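Local coordinates for protein 4-amino-4-deoxy-L-arabinose transferase or related glycosyltransferases of PMT family (Cupriavidus metallidurans, PDB 5EZM) that probably transfers 4-amino-4-deoxy-L-arabinose from a polyprenyl phosphate carrier to lipid A at the membrane, as a zinc-containing GT-C glycosyltransferase, at residues 148-153 against 347-352; 295-300 against 448-453. All blocks are in the same frame, centred on the assembly; numbering follows the deposited sequence.

Interaction 1: residues 148-153 against 347-352. With MPG ([(Z)-octadec-9-enyl] (2R)-2,3-bis(oxidanyl)propanoate), chain L.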
loop_
_atom_site.group_PDB
_atom_site.type_symbol
_atom_site.label_atom_id
_atom_site.label_comp_id
_atom_site.label_asym_id
_atom_site.label_seq_id
_atom_site.Cartn_x
_atom_site.Cartn_y
_atom_site.Cartn_z
ATOM N N ALA A 148 -3.048 -13.853 4.299
ATOM C CA ALA A 148 -2.151 -12.953 5.010
ATOM C C ALA A 148 -2.756 -11.554 5.052
ATOM O O ALA A 148 -2.932 -10.933 3.992
ATOM C CB ALA A 148 -0.777 -12.920 4.347
ATOM N N PRO A 149 -3.092 -11.029 6.233
ATOM C CA PRO A 149 -3.759 -9.721 6.287
ATOM C C PRO A 149 -2.903 -8.583 5.771
ATOM O O PRO A 149 -3.452 -7.610 5.245
ATOM C CB PRO A 149 -4.075 -9.555 7.778
ATOM C CG PRO A 149 -3.047 -10.372 8.461
ATOM C CD PRO A 149 -2.830 -11.567 7.577
ATOM N N MET A 150 -1.578 -8.662 5.904
ATOM C CA MET A 150 -0.739 -7.593 5.370
ATOM C C MET A 150 -0.822 -7.535 3.849
ATOM O O MET A 150 -0.886 -6.444 3.267
ATOM C CB MET A 150 0.705 -7.773 5.831
ATOM C CG MET A 150 1.676 -6.757 5.257
ATOM S SD MET A 150 3.200 -6.617 6.219
ATOM C CE MET A 150 2.672 -5.513 7.525
ATOM N N TRP A 151 -0.859 -8.693 3.186
ATOM C CA TRP A 151 -0.894 -8.688 1.728
ATOM C C TRP A 151 -2.261 -8.266 1.199
ATOM O O TRP A 151 -2.344 -7.533 0.207
ATOM C CB TRP A 151 -0.510 -10.060 1.182
ATOM C CG TRP A 151 -0.251 -10.033 -0.291
ATOM C CD1 TRP A 151 -1.066 -10.504 -1.279
ATOM C CD2 TRP A 151 0.893 -9.477 -0.947
ATOM N NE1 TRP A 151 -0.493 -10.287 -2.510
ATOM C CE2 TRP A 151 0.710 -9.658 -2.332
ATOM C CE3 TRP A 151 2.058 -8.847 -0.496
ATOM C CZ2 TRP A 151 1.646 -9.232 -3.269
ATOM C CZ3 TRP A 151 2.984 -8.423 -1.427
ATOM C CH2 TRP A 151 2.776 -8.619 -2.798
ATOM N N SER A 152 -3.346 -8.714 1.839
ATOM C CA SER A 152 -4.683 -8.374 1.357
ATOM C C SER A 152 -5.056 -6.940 1.715
ATOM O O SER A 152 -5.516 -6.175 0.857
ATOM C CB SER A 152 -5.715 -9.350 1.925
ATOM O OG SER A 152 -5.942 -9.114 3.305
ATOM N N VAL A 153 -4.871 -6.568 2.983
ATOM C CA VAL A 153 -5.106 -5.191 3.416
ATOM C C VAL A 153 -4.252 -4.228 2.600
ATOM O O VAL A 153 -4.764 -3.296 1.966
ATOM C CB VAL A 153 -4.835 -5.043 4.924
ATOM C CG1 VAL A 153 -4.644 -3.576 5.305
ATOM C CG2 VAL A 153 -5.969 -5.652 5.727
ATOM N N GLY A 347 4.458 -0.103 5.866
ATOM C CA GLY A 347 4.513 -0.581 4.494
ATOM C C GLY A 347 5.892 -1.011 4.033
ATOM O O GLY A 347 5.995 -1.874 3.155
ATOM N N TYR A 348 6.953 -0.443 4.618
ATOM C CA TYR A 348 8.311 -0.840 4.257
ATOM C C TYR A 348 8.476 -2.353 4.287
ATOM O O TYR A 348 9.195 -2.926 3.459
ATOM C CB TYR A 348 9.332 -0.195 5.201
ATOM C CG TYR A 348 9.507 1.299 5.042
ATOM C CD1 TYR A 348 8.820 2.004 4.065
ATOM C CD2 TYR A 348 10.372 2.004 5.870
ATOM C CE1 TYR A 348 8.978 3.369 3.921
ATOM C CE2 TYR A 348 10.541 3.369 5.733
ATOM C CZ TYR A 348 9.842 4.047 4.756
ATOM O OH TYR A 348 10.005 5.407 4.614
ATOM N N ILE A 349 7.808 -3.022 5.233
ATOM C CA ILE A 349 8.046 -4.447 5.437
ATOM C C ILE A 349 7.207 -5.326 4.519
ATOM O O ILE A 349 7.419 -6.548 4.489
ATOM C CB ILE A 349 7.811 -4.817 6.917
ATOM C CG1 ILE A 349 8.745 -5.947 7.330
ATOM C CG2 ILE A 349 6.369 -5.218 7.161
ATOM C CD1 ILE A 349 10.189 -5.674 6.995
ATOM N N VAL A 350 6.286 -4.743 3.743
ATOM C CA VAL A 350 5.398 -5.562 2.907
ATOM C C VAL A 350 6.150 -6.447 1.921
ATOM O O VAL A 350 5.749 -7.608 1.744
ATOM C CB VAL A 350 4.343 -4.674 2.231
ATOM C CG1 VAL A 350 3.461 -5.503 1.323
ATOM C CG2 VAL A 350 3.488 -3.970 3.282
ATOM N N PRO A 351 7.224 -6.001 1.251
ATOM C CA PRO A 351 7.899 -6.882 0.278
ATOM C C PRO A 351 8.376 -8.227 0.827
ATOM O O PRO A 351 8.730 -9.100 0.021
ATOM C CB PRO A 351 9.085 -6.033 -0.194
ATOM C CG PRO A 351 8.594 -4.658 -0.100
ATOM C CD PRO A 351 7.729 -4.619 1.138
ATOM N N VAL A 352 8.405 -8.438 2.146
ATOM C CA VAL A 352 8.817 -9.745 2.648
ATOM C C VAL A 352 7.689 -10.767 2.579
ATOM O O VAL A 352 7.958 -11.975 2.624
ATOM C CB VAL A 352 9.340 -9.668 4.094
ATOM C CG1 VAL A 352 10.297 -8.502 4.255
ATOM C CG2 VAL A 352 8.189 -9.570 5.088
HETATM C C5 MPG L . -4.891 -8.960 15.010
HETATM C C6 MPG L . -4.364 -7.680 14.337
HETATM C C7 MPG L . -4.080 -7.852 12.830
HETATM C C8 MPG L . -3.111 -6.762 12.308
HETATM C C9 MPG L . -2.894 -6.803 10.775
HETATM C C10 MPG L . -1.745 -5.859 10.324
HETATM C C11 MPG L . -1.895 -5.417 8.855
HETATM C C12 MPG L . -0.724 -4.480 8.400
HETATM C C13 MPG L . -0.918 -3.955 6.962
HETATM C C14 MPG L . 0.053 -2.780 6.618
HETATM C C15 MPG L . -0.330 -2.064 5.285
HETATM C C16 MPG L . 0.828 -1.197 4.717
#

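Interaction 2: residues 295-300 against 448-453. With MPG ([(Z)-octadec-9-enyl] (2R)-2,3-bis(oxidanyl)propanoate), chain O.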
loop_
_atom_site.group_PDB
_atom_site.type_symbol
_atom_site.label_atom_id
_atom_site.label_comp_id
_atom_site.label_asym_id
_atom_site.label_seq_id
_atom_site.Cartn_x
_atom_site.Cartn_y
_atom_site.Cartn_z
ATOM N N GLY A 295 0.790 -9.166 10.482
ATOM C CA GLY A 295 0.553 -9.186 9.052
ATOM C C GLY A 295 0.620 -10.553 8.420
ATOM O O GLY A 295 0.221 -10.709 7.262
ATOM N N PHE A 296 1.127 -11.541 9.151
ATOM C CA PHE A 296 1.136 -12.934 8.726
ATOM C C PHE A 296 0.435 -13.805 9.764
ATOM O O PHE A 296 0.814 -14.959 9.981
ATOM C CB PHE A 296 2.569 -13.409 8.491
ATOM C CG PHE A 296 2.706 -14.412 7.383
ATOM C CD1 PHE A 296 2.396 -14.067 6.077
ATOM C CD2 PHE A 296 3.168 -15.694 7.641
ATOM C CE1 PHE A 296 2.527 -14.986 5.050
ATOM C CE2 PHE A 296 3.306 -16.614 6.619
ATOM C CZ PHE A 296 2.983 -16.259 5.320
ATOM N N LEU A 297 -0.598 -13.251 10.403
ATOM C CA LEU A 297 -1.150 -13.854 11.616
ATOM C C LEU A 297 -1.731 -15.247 11.401
ATOM O O LEU A 297 -1.406 -16.149 12.192
ATOM C CB LEU A 297 -2.185 -12.905 12.230
ATOM C CG LEU A 297 -2.769 -13.311 13.584
ATOM C CD1 LEU A 297 -1.673 -13.427 14.633
ATOM C CD2 LEU A 297 -3.820 -12.312 14.018
ATOM N N PRO A 298 -2.576 -15.505 10.394
ATOM C CA PRO A 298 -3.135 -16.860 10.246
ATOM C C PRO A 298 -2.089 -17.951 10.047
ATOM O O PRO A 298 -2.442 -19.135 10.123
ATOM C CB PRO A 298 -4.052 -16.736 9.018
ATOM C CG PRO A 298 -3.617 -15.498 8.321
ATOM C CD PRO A 298 -3.157 -14.582 9.403
ATOM N N TRP A 299 -0.825 -17.599 9.811
ATOM C CA TRP A 299 0.241 -18.582 9.670
ATOM C C TRP A 299 1.290 -18.465 10.768
ATOM O O TRP A 299 2.329 -19.136 10.694
ATOM C CB TRP A 299 0.902 -18.457 8.294
ATOM C CG TRP A 299 -0.079 -18.274 7.166
ATOM C CD1 TRP A 299 -0.215 -17.174 6.367
ATOM C CD2 TRP A 299 -1.066 -19.215 6.722
ATOM N NE1 TRP A 299 -1.219 -17.374 5.452
ATOM C CE2 TRP A 299 -1.758 -18.618 5.648
ATOM C CE3 TRP A 299 -1.430 -20.504 7.125
ATOM C CZ2 TRP A 299 -2.796 -19.266 4.975
ATOM C CZ3 TRP A 299 -2.458 -21.145 6.455
ATOM C CH2 TRP A 299 -3.128 -20.525 5.390
ATOM N N ALA A 300 1.045 -17.638 11.790
ATOM C CA ALA A 300 2.035 -17.451 12.848
ATOM C C ALA A 300 2.405 -18.777 13.503
ATOM O O ALA A 300 3.577 -19.012 13.828
ATOM C CB ALA A 300 1.512 -16.463 13.889
ATOM N N LEU A 448 -11.859 -13.221 4.086
ATOM C CA LEU A 448 -13.127 -12.520 4.252
ATOM C C LEU A 448 -13.169 -11.779 5.583
ATOM O O LEU A 448 -13.717 -10.675 5.670
ATOM C CB LEU A 448 -14.293 -13.501 4.141
ATOM C CG LEU A 448 -14.485 -14.194 2.788
ATOM C CD1 LEU A 448 -15.687 -15.126 2.821
ATOM C CD2 LEU A 448 -14.620 -13.177 1.667
ATOM N N GLY A 449 -12.581 -12.363 6.625
ATOM C CA GLY A 449 -12.543 -11.740 7.933
ATOM C C GLY A 449 -11.805 -10.419 7.938
ATOM O O GLY A 449 -12.368 -9.382 8.307
ATOM N N PHE A 450 -10.539 -10.440 7.519
ATOM C CA PHE A 450 -9.768 -9.205 7.482
ATOM C C PHE A 450 -10.336 -8.221 6.469
ATOM O O PHE A 450 -10.195 -7.004 6.647
ATOM C CB PHE A 450 -8.302 -9.512 7.186
ATOM C CG PHE A 450 -7.588 -10.168 8.333
ATOM C CD1 PHE A 450 -7.196 -9.425 9.434
ATOM C CD2 PHE A 450 -7.322 -11.525 8.317
ATOM C CE1 PHE A 450 -6.545 -10.021 10.495
ATOM C CE2 PHE A 450 -6.672 -12.126 9.377
ATOM C CZ PHE A 450 -6.284 -11.371 10.467
ATOM N N THR A 451 -10.985 -8.717 5.414
ATOM C CA THR A 451 -11.682 -7.818 4.501
ATOM C C THR A 451 -12.791 -7.072 5.229
ATOM O O THR A 451 -12.936 -5.853 5.083
ATOM C CB THR A 451 -12.242 -8.593 3.307
ATOM O OG1 THR A 451 -11.161 -9.079 2.501
ATOM C CG2 THR A 451 -13.131 -7.692 2.460
ATOM N N VAL A 452 -13.579 -7.788 6.037
ATOM C CA VAL A 452 -14.605 -7.126 6.838
ATOM C C VAL A 452 -13.966 -6.135 7.801
ATOM O O VAL A 452 -14.481 -5.031 8.010
ATOM C CB VAL A 452 -15.465 -8.165 7.583
ATOM C CG1 VAL A 452 -16.390 -7.471 8.574
ATOM C CG2 VAL A 452 -16.269 -8.994 6.596
ATOM N N ALA A 453 -12.827 -6.505 8.395
ATOM C CA ALA A 453 -12.151 -5.587 9.303
ATOM C C ALA A 453 -11.695 -4.322 8.585
ATOM O O ALA A 453 -11.678 -3.241 9.186
ATOM C CB ALA A 453 -10.966 -6.282 9.970
HETATM C C2 MPG O . 5.827 -17.206 16.404
HETATM C C3 MPG O . 5.182 -18.223 17.340
HETATM C C4 MPG O . 5.043 -19.592 16.692
HETATM C C5 MPG O . 4.493 -20.664 17.647
HETATM C C6 MPG O . 4.703 -22.089 17.108
HETATM C C7 MPG O . 4.479 -23.161 18.192
HETATM C C8 MPG O . 5.121 -24.521 17.827
HETATM C C1 MPG O . 6.086 -15.857 17.078
#

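Interaction 1: residues 148-153 against 347-352
Met150, Val350 and Ile349 meet beside a lipid pocket in which the hydrocarbon tail of an MPG molecule is bound, and the contact is wholly apolar. The Met150 side chain runs straight out from its helix, CG anti to the backbone N (chi1 176°) and chi2 also extended, before chi3 bends it at the sulfur. This path lays Met150 CG against Val350 CG2 at 3.9 Å and sets Met150 SD 3.6 Å from Ile349 CG2, Met150 and Ile349 crossing nearly at right angles. The bend turns Met150 CE to the lipid, 3.7 Å from C12 of MPG. From the other segment Gly347 CA approaches C16 of the same tail, also at 3.7 Å, so both segments contribute to the pocket. An alanine in place of Met150 would probably leave the Ile349 methyl and this stretch of lipid tail without their shared neighbour and open a gap between them.

The helix itself restarts at this level of the membrane domain: Ala148 leaves helical geometry after helix 135-147 and occupies the N-cap position of helix 149-155. The facing segment 347-352 leads into helix 352-365, with a type I beta turn from Ile349 to Val352. The branches of Val350 divide the work. While CG2 takes the methionine, Val350 CG1 lies obliquely by the six-membered ring of Trp151, 4.0 Å from CZ3. The indole NE1 is hydrogen-bonded elsewhere, to the carbonyl of Gly118, which ties down the far side of the ring system. Met162 and Ala165 of helix 160-178 touch both Trp151 and Val350.

Interaction 2: residues 295-300 against 448-453
Phe450 reaches from helix 435-456 to Leu297 and Pro298, two consecutive residues of the short 3-10 segment 297-300, and its outer ring atoms make the contact. The CA-CB bonds of all three residues point at the opposing segment. With chi1 at -71°, CG of Phe450 stands beside the backbone N and anti to the carbonyl carbon, which carries the ring out from the helix. Phe450 CZ comes 4.4 Å from Leu297 CD2, a methyl lying at the ring edge and near its plane, while its CE2 is 4.3 Å from Pro298 CD in an oblique approach. Leu297 presents that methyl from an extended first torsion (chi1 -174°). These separations, and a buried surface of 88 Å² summed over both sides, describe a light van der Waals contact carried by one aromatic ring.

Within segment 295-300, Pro298, Trp299 and Phe296 pack on one another. Pro298 CG sits over one face of the Trp299 indole, offset toward the rim, and Trp299 CD1 in turn lies over one face of the Phe296 ring. The indole NE1 donates to the carbonyl of Ala144 in helix 135-147. Pro298 O is hydrogen-bonded to the hydroxyl of Tyr442, so helix 435-456 has a polar hold on the turn as well as the apolar one at Phe450. Met420 of helix 403-430 also touches the phenylalanine. The tail of a bound MPG touches Leu297 and Phe450, so the contact borders a lipid pocket. The ring joins helix 435-456 to the 3-10 link between helices 288-295 and 303-310, in the helical membrane domain of the GT-C fold.

Both contacts are buried and apolar, and their centres lie 11 Å apart, with interaction 1 nearer the centre of the chain. Interaction 1 covers more surface, 206 Å², and is built of aliphatic and thioether groups with one indole; interaction 2 relies on a phenyl ring. The segments alternate along the sequence and meet around Pro149: its CB packs on Phe450 CD1 at 3.5 Å, and its ring also touches Pro298. A probable hydrogen bond from Met150 N to Gly295 O, 3.0 Å, adds a backbone tie. One MPG tail runs along both contacts, touching Met150 and Gly347 in interaction 1 and Leu297 and Phe450 in interaction 2.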